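Local coordinates for protein Beta/alpha-amylase (Paenibacillus polymyxa, PDB 3VOC) that removes successive maltose units from the non-reducing ends of starch chains with its family 14 beta-amylase domain, part of a longer secreted beta/alpha-amylase, at residues A1-P13 with S404-P416. Numbering follows the deposited sequence.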
ATOM      1  N   ALA A   1      13.724  17.378 -13.275  1.00 20.25           N
ATOM      2  CA  ALA A   1      12.724  17.048 -14.343  1.00 19.44           C
ATOM      3  C   ALA A   1      12.120  15.673 -14.073  1.00 19.50           C
ATOM      4  O   ALA A   1      12.770  14.829 -13.440  1.00 18.68           O
ATOM      5  CB  ALA A   1      13.402  17.051 -15.694  1.00 20.27           C
ATOM      6  N   VAL A   2      10.900  15.439 -14.565  1.00 18.43           N
ATOM      7  CA  VAL A   2      10.324  14.093 -14.540  1.00 17.89           C
ATOM      8  C   VAL A   2      11.190  13.145 -15.379  1.00 18.25           C
ATOM      9  O   VAL A   2      11.979  13.584 -16.221  1.00 17.76           O
ATOM     10  CB  VAL A   2       8.849  14.059 -15.026  1.00 17.85           C
ATOM     11  CG1 VAL A   2       7.986  15.036 -14.214  1.00 17.38           C
ATOM     12  CG2 VAL A   2       8.748  14.366 -16.546  1.00 17.52           C
ATOM     13  N   ALA A   3      11.045  11.851 -15.148  1.00 18.02           N
ATOM     14  CA  ALA A   3      11.786  10.868 -15.925  1.00 18.90           C
ATOM     15  C   ALA A   3      11.404  10.897 -17.413  1.00 19.40           C
ATOM     16  O   ALA A   3      10.305  11.339 -17.781  1.00 19.35           O
ATOM     17  CB  ALA A   3      11.583   9.502 -15.351  1.00 17.84           C
ATOM     18  N   ASP A   4      12.312  10.412 -18.256  1.00 20.05           N
ATOM     19  CA  ASP A   4      12.106  10.382 -19.715  1.00 22.23           C
ATOM     20  C   ASP A   4      10.857   9.616 -20.139  1.00 21.14           C
ATOM     21  O   ASP A   4      10.286   9.878 -21.205  1.00 21.84           O
ATOM     22  CB  ASP A   4      13.324   9.774 -20.430  1.00 23.29           C
ATOM     23  CG  ASP A   4      14.475  10.767 -20.599  1.00 29.14           C
ATOM     24  OD1 ASP A   4      14.273  12.007 -20.445  1.00 33.32           O
ATOM     25  OD2 ASP A   4      15.601  10.299 -20.901  1.00 34.87           O
ATOM     26  N   ASP A   5      10.432   8.678 -19.305  1.00 20.31           N
ATOM     27  CA  ASP A   5       9.265   7.860 -19.612  1.00 19.49           C
ATOM     28  C   ASP A   5       8.018   8.268 -18.801  1.00 18.83           C
ATOM     29  O   ASP A   5       7.049   7.511 -18.708  1.00 17.95           O
ATOM     30  CB  ASP A   5       9.609   6.361 -19.412  1.00 19.62           C
ATOM     31  CG  ASP A   5       9.989   6.019 -17.961  1.00 20.00           C
ATOM     32  OD1 ASP A   5      10.108   6.921 -17.110  1.00 17.63           O
ATOM     33  OD2 ASP A   5      10.163   4.827 -17.666  1.00 22.70           O
ATOM     34  N   PHE A   6       8.048   9.457 -18.205  1.00 18.14           N
ATOM     35  CA  PHE A   6       6.938   9.897 -17.348  1.00 17.42           C
ATOM     36  C   PHE A   6       5.601   9.859 -18.070  1.00 16.85           C
ATOM     37  O   PHE A   6       5.499  10.321 -19.214  1.00 16.69           O
ATOM     38  CB  PHE A   6       7.176  11.315 -16.849  1.00 17.11           C
ATOM     39  CG  PHE A   6       6.082  11.828 -15.975  1.00 17.36           C
ATOM     40  CD1 PHE A   6       6.028  11.461 -14.624  1.00 17.86           C
ATOM     41  CD2 PHE A   6       5.085  12.649 -16.492  1.00 18.62           C
ATOM     42  CE1 PHE A   6       5.005  11.933 -13.804  1.00 18.89           C
ATOM     43  CE2 PHE A   6       4.046  13.118 -15.674  1.00 17.61           C
ATOM     44  CZ  PHE A   6       4.015  12.760 -14.324  1.00 17.53           C
ATOM     45  N   GLN A   7       4.578   9.317 -17.415  1.00 16.26           N
ATOM     46  CA  GLN A   7       3.206   9.463 -17.905  1.00 16.44           C
ATOM     47  C   GLN A   7       2.251   9.763 -16.756  1.00 16.24           C
ATOM     48  O   GLN A   7       2.516   9.379 -15.614  1.00 15.02           O
ATOM     49  CB  GLN A   7       2.739   8.179 -18.603  1.00 16.48           C
ATOM     50  CG  GLN A   7       3.503   7.796 -19.860  1.00 17.62           C
ATOM     51  CD  GLN A   7       3.343   8.789 -20.996  1.00 19.25           C
ATOM     52  OE1 GLN A   7       2.382   9.539 -21.048  1.00 17.46           O
ATOM     53  NE2 GLN A   7       4.301   8.785 -21.922  1.00 21.10           N
ATOM     54  N   ALA A   8       1.140  10.427 -17.071  1.00 16.07           N
ATOM     55  CA  ALA A   8       0.109  10.739 -16.078  1.00 16.46           C
ATOM     56  C   ALA A   8      -1.048   9.770 -16.211  1.00 16.50           C
ATOM     57  O   ALA A   8      -1.609   9.609 -17.296  1.00 17.40           O
ATOM     58  CB  ALA A   8      -0.382  12.173 -16.238  1.00 15.98           C
ATOM     59  N   SER A   9      -1.408   9.135 -15.101  1.00 16.28           N
ATOM     60  CA  SER A   9      -2.541   8.233 -15.048  1.00 15.95           C
ATOM     61  C   SER A   9      -3.587   8.746 -14.075  1.00 15.48           C
ATOM     62  O   SER A   9      -3.346   9.695 -13.335  1.00 15.08           O
ATOM     63  CB  SER A   9      -2.065   6.855 -14.613  1.00 16.71           C
ATOM     64  OG  SER A   9      -1.173   6.360 -15.601  1.00 19.68           O
ATOM     65  N   VAL A  10      -4.758   8.114 -14.087  1.00 15.06           N
ATOM     66  CA  VAL A  10      -5.858   8.520 -13.220  1.00 14.58           C
ATOM     67  C   VAL A  10      -6.497   7.248 -12.660  1.00 14.96           C
ATOM     68  O   VAL A  10      -6.708   6.270 -13.405  1.00 15.00           O
ATOM     69  CB  VAL A  10      -6.904   9.341 -14.005  1.00 14.33           C
ATOM     70  CG1 VAL A  10      -8.159   9.629 -13.138  1.00 14.18           C
ATOM     71  CG2 VAL A  10      -6.280  10.679 -14.547  1.00 14.65           C
ATOM     72  N   MET A  11      -6.769   7.265 -11.356  1.00 14.62           N
ATOM     73  CA  MET A  11      -7.407   6.132 -10.697  0.55 15.34           C
ATOM     74  C   MET A  11      -8.887   6.131 -11.042  1.00 15.57           C
ATOM     75  O   MET A  11      -9.541   7.169 -11.024  1.00 15.02           O
ATOM     76  CB  MET A  11      -7.210   6.173  -9.175  0.55 15.49           C
ATOM     77  CG  MET A  11      -7.573   4.851  -8.451  0.55 16.77           C
ATOM     78  SD  MET A  11      -6.808   4.701  -6.806  0.55 17.24           S
ATOM     79  CE  MET A  11      -5.085   4.659  -7.257  0.55 15.07           C
ATOM     80  N   GLY A  12      -9.395   4.946 -11.373  1.00 15.35           N
ATOM     81  CA  GLY A  12     -10.803   4.782 -11.687  1.00 16.55           C
ATOM     82  C   GLY A  12     -11.684   4.927 -10.450  1.00 17.48           C
ATOM     83  O   GLY A  12     -11.185   5.095  -9.331  1.00 17.17           O
ATOM     84  N   PRO A  13     -13.006   4.842 -10.647  1.00 18.13           N
ATOM     85  CA  PRO A  13     -13.921   5.094  -9.541  1.00 18.48           C
ATOM     86  C   PRO A  13     -13.876   3.982  -8.493  1.00 18.62           C
ATOM     87  O   PRO A  13     -13.452   2.848  -8.785  1.00 17.87           O
ATOM     88  CB  PRO A  13     -15.305   5.161 -10.215  1.00 18.73           C
ATOM     89  CG  PRO A  13     -15.172   4.497 -11.515  1.00 19.28           C
ATOM     90  CD  PRO A  13     -13.690   4.373 -11.867  1.00 17.90           C
ATOM     91  N   SER A 404      -8.143  21.283 -15.964  1.00 18.72           N
ATOM     92  CA  SER A 404      -7.237  22.209 -16.627  1.00 19.11           C
ATOM     93  C   SER A 404      -5.878  22.293 -15.905  1.00 18.96           C
ATOM     94  O   SER A 404      -4.828  22.127 -16.535  1.00 19.85           O
ATOM     95  CB  SER A 404      -7.894  23.594 -16.760  1.00 19.46           C
ATOM     96  OG  SER A 404      -7.000  24.467 -17.419  1.00 22.49           O
ATOM     97  N   GLY A 405      -5.900  22.534 -14.592  1.00 18.60           N
ATOM     98  CA  GLY A 405      -4.671  22.526 -13.767  1.00 18.38           C
ATOM     99  C   GLY A 405      -3.929  21.187 -13.780  1.00 18.12           C
ATOM    100  O   GLY A 405      -2.694  21.154 -13.868  1.00 17.54           O
ATOM    101  N   PHE A 406      -4.666  20.082 -13.684  1.00 17.45           N
ATOM    102  CA  PHE A 406      -4.026  18.772 -13.757  1.00 18.23           C
ATOM    103  C   PHE A 406      -3.284  18.657 -15.094  1.00 18.43           C
ATOM    104  O   PHE A 406      -2.126  18.255 -15.140  1.00 18.67           O
ATOM    105  CB  PHE A 406      -5.037  17.620 -13.580  1.00 17.50           C
ATOM    106  CG  PHE A 406      -4.402  16.242 -13.608  1.00 17.52           C
ATOM    107  CD1 PHE A 406      -3.412  15.895 -12.681  1.00 16.89           C
ATOM    108  CD2 PHE A 406      -4.792  15.296 -14.559  1.00 15.99           C
ATOM    109  CE1 PHE A 406      -2.811  14.615 -12.695  1.00 17.58           C
ATOM    110  CE2 PHE A 406      -4.202  14.001 -14.589  1.00 17.03           C
ATOM    111  CZ  PHE A 406      -3.207  13.668 -13.652  1.00 16.94           C
ATOM    112  N   LYS A 407      -3.945  19.059 -16.175  1.00 18.78           N
ATOM    113  CA  LYS A 407      -3.313  19.032 -17.487  1.00 19.58           C
ATOM    114  C   LYS A 407      -2.098  19.962 -17.580  1.00 20.03           C
ATOM    115  O   LYS A 407      -1.052  19.573 -18.095  1.00 20.81           O
ATOM    116  CB  LYS A 407      -4.327  19.363 -18.579  1.00 19.60           C
ATOM    117  CG  LYS A 407      -3.868  18.947 -19.970  1.00 21.86           C
ATOM    118  CD  LYS A 407      -4.796  19.469 -21.050  1.00 23.64           C
ATOM    119  CE  LYS A 407      -4.147  19.315 -22.395  1.00 25.59           C
ATOM    120  NZ  LYS A 407      -5.104  19.782 -23.398  1.00 29.68           N
ATOM    121  N   GLN A 408      -2.229  21.184 -17.084  1.00 20.70           N
ATOM    122  CA  GLN A 408      -1.149  22.178 -17.204  1.00 21.68           C
ATOM    123  C   GLN A 408       0.076  21.832 -16.377  1.00 20.70           C
ATOM    124  O   GLN A 408       1.201  22.045 -16.811  1.00 20.68           O
ATOM    125  CB  GLN A 408      -1.651  23.574 -16.822  1.00 21.98           C
ATOM    126  CG  GLN A 408      -2.696  24.093 -17.798  1.00 28.00           C
ATOM    127  CD  GLN A 408      -2.664  25.591 -17.979  1.00 34.45           C
ATOM    128  OE1 GLN A 408      -1.600  26.187 -18.190  1.00 38.94           O
ATOM    129  NE2 GLN A 408      -3.836  26.213 -17.921  1.00 37.60           N
ATOM    130  N   TYR A 409      -0.139  21.304 -15.183  1.00 20.39           N
ATOM    131  CA  TYR A 409       0.972  21.042 -14.263  1.00 19.96           C
ATOM    132  C   TYR A 409       1.588  19.661 -14.425  1.00 19.43           C
ATOM    133  O   TYR A 409       2.805  19.491 -14.295  1.00 19.33           O
ATOM    134  CB  TYR A 409       0.501  21.225 -12.824  1.00 20.58           C
ATOM    135  CG  TYR A 409       0.424  22.674 -12.420  1.00 21.68           C
ATOM    136  CD1 TYR A 409       1.592  23.406 -12.181  1.00 25.11           C
ATOM    137  CD2 TYR A 409      -0.806  23.313 -12.270  1.00 25.05           C
ATOM    138  CE1 TYR A 409       1.547  24.749 -11.808  1.00 26.61           C
ATOM    139  CE2 TYR A 409      -0.873  24.666 -11.902  1.00 27.26           C
ATOM    140  CZ  TYR A 409       0.312  25.370 -11.672  1.00 29.24           C
ATOM    141  OH  TYR A 409       0.268  26.693 -11.296  1.00 31.67           O
ATOM    142  N   ILE A 410       0.738  18.679 -14.699  1.00 18.34           N
ATOM    143  CA  ILE A 410       1.158  17.283 -14.621  1.00 18.02           C
ATOM    144  C   ILE A 410       1.169  16.567 -15.962  1.00 17.96           C
ATOM    145  O   ILE A 410       2.206  16.006 -16.358  1.00 18.68           O
ATOM    146  CB  ILE A 410       0.299  16.470 -13.607  1.00 18.07           C
ATOM    147  CG1 ILE A 410       0.165  17.202 -12.257  1.00 17.56           C
ATOM    148  CG2 ILE A 410       0.863  15.054 -13.440  1.00 16.12           C
ATOM    149  CD1 ILE A 410       1.482  17.568 -11.564  1.00 18.85           C
ATOM    150  N   ILE A 411       0.030  16.551 -16.660  1.00 17.58           N
ATOM    151  CA  ILE A 411      -0.034  15.821 -17.933  1.00 18.01           C
ATOM    152  C   ILE A 411       0.987  16.390 -18.918  1.00 18.40           C
ATOM    153  O   ILE A 411       1.595  15.641 -19.681  1.00 18.68           O
ATOM    154  CB  ILE A 411      -1.446  15.816 -18.587  1.00 17.90           C
ATOM    155  CG1 ILE A 411      -2.501  15.263 -17.639  1.00 17.71           C
ATOM    156  CG2 ILE A 411      -1.432  15.014 -19.906  1.00 18.82           C
ATOM    157  CD1 ILE A 411      -3.901  15.268 -18.225  1.00 17.03           C
ATOM    158  N   SER A 412       1.186  17.706 -18.870  1.00 19.24           N
ATOM    159  CA  SER A 412       2.119  18.413 -19.773  1.00 20.36           C
ATOM    160  C   SER A 412       3.579  17.966 -19.644  1.00 20.45           C
ATOM    161  O   SER A 412       4.386  18.252 -20.534  1.00 20.09           O
ATOM    162  CB  SER A 412       2.037  19.924 -19.548  1.00 20.48           C
ATOM    163  OG  SER A 412       2.470  20.234 -18.232  1.00 24.23           O
ATOM    164  N   LYS A 413       3.913  17.273 -18.553  1.00 20.08           N
ATOM    165  CA  LYS A 413       5.266  16.752 -18.353  1.00 20.96           C
ATOM    166  C   LYS A 413       5.552  15.493 -19.165  1.00 21.56           C
ATOM    167  O   LYS A 413       6.715  15.102 -19.317  1.00 21.97           O
ATOM    168  CB  LYS A 413       5.542  16.481 -16.863  1.00 20.73           C
ATOM    169  CG  LYS A 413       5.403  17.704 -15.953  1.00 20.78           C
ATOM    170  CD  LYS A 413       6.366  18.827 -16.351  1.00 21.14           C
ATOM    171  CE  LYS A 413       6.361  19.961 -15.324  1.00 21.61           C
ATOM    172  NZ  LYS A 413       5.046  20.689 -15.311  1.00 22.14           N
ATOM    173  N   ALA A 414       4.499  14.844 -19.654  1.00 22.06           N
ATOM    174  CA  ALA A 414       4.635  13.579 -20.382  1.00 23.39           C
ATOM    175  C   ALA A 414       4.892  13.819 -21.856  1.00 25.22           C
ATOM    176  O   ALA A 414       4.309  14.736 -22.443  1.00 24.16           O
ATOM    177  CB  ALA A 414       3.381  12.746 -20.221  1.00 22.72           C
ATOM    178  N   LYS A 415       5.753  12.992 -22.447  1.00 27.68           N
ATOM    179  CA  LYS A 415       5.898  12.957 -23.905  1.00 30.86           C
ATOM    180  C   LYS A 415       4.776  12.102 -24.464  1.00 32.31           C
ATOM    181  O   LYS A 415       4.608  10.960 -24.026  1.00 32.79           O
ATOM    182  CB  LYS A 415       7.239  12.361 -24.337  1.00 31.01           C
ATOM    183  CG  LYS A 415       8.340  13.385 -24.545  1.00 34.01           C
ATOM    184  CD  LYS A 415       9.448  13.257 -23.503  1.00 38.52           C
ATOM    185  CE  LYS A 415      10.414  12.111 -23.853  1.00 40.03           C
ATOM    186  NZ  LYS A 415      11.625  12.128 -22.992  1.00 40.58           N
ATOM    187  N   PRO A 416       4.005  12.644 -25.430  1.00 33.99           N
ATOM    188  CA  PRO A 416       2.903  11.883 -26.036  1.00 34.87           C
ATOM    189  C   PRO A 416       3.413  10.825 -27.017  1.00 35.11           C
ATOM    190  O   PRO A 416       3.473   9.642 -26.667  1.00 36.38           O
ATOM    191  CB  PRO A 416       2.080  12.961 -26.773  1.00 35.02           C
ATOM    192  CG  PRO A 416       2.763  14.301 -26.462  1.00 35.02           C
ATOM    193  CD  PRO A 416       4.166  13.961 -26.067  1.00 34.24           C
TER
HETATM  194  O   HOH W   1       8.981  13.181 -20.073  1.00 30.12           O
HETATM  195  O   HOH W   2       7.230  10.968 -21.127  1.00 22.68           O
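Ala8 fits its methyl among Phe406, Ile410 and Ile411, with CB 4.0 Å from CG1 of Ile411. Two residues further along the strand, Val10 sets CG2 against CE2 of the Phe406 ring at 3.9 Å. Two residues before Ala8, Phe6 reaches its ring to Ile410: CG stands opposite the backbone N (chi1 180°), and the ring edge meets CG2 and the carbonyl O of Ile410. Val2 CG1 lies over the centre of one ring face, 4.0 Å above the plane, and both Val2 methyls also touch CB of Lys413, whose ammonium turns away to Tyr409 O and Glu373. Ala414 brings CB within 3.4 Å of Phe6 O. Beyond it the contact becomes polar. Gln7, bent at chi2, doubles back so that NE2 donates to Lys415 O at 3.0 Å, nearly straight (163°), with the acceptor close to the plane of the Gln7 amide. With an alanine in place of Gln7, the Lys415 carbonyl would probably lose this donor, and the segment after Ala414 would be less firmly held. Lys415 NZ returns a bond to Asp4 O (3.2 Å), on a lone pair in the carbonyl plane, with a long salt bridge to Asp4 OD1. One water spans Phe6 O and Lys415 N; another links Ala3 O to Lys413 O. The first strand of the TIM barrel is thus joined to the helix that follows the eighth, beside the seam where strands 7-11 and 383-386 pair: apolar contacts seat the helix, while backbone carbonyls, water and one loose charge pair hold residues 2-7 to residues 413-415.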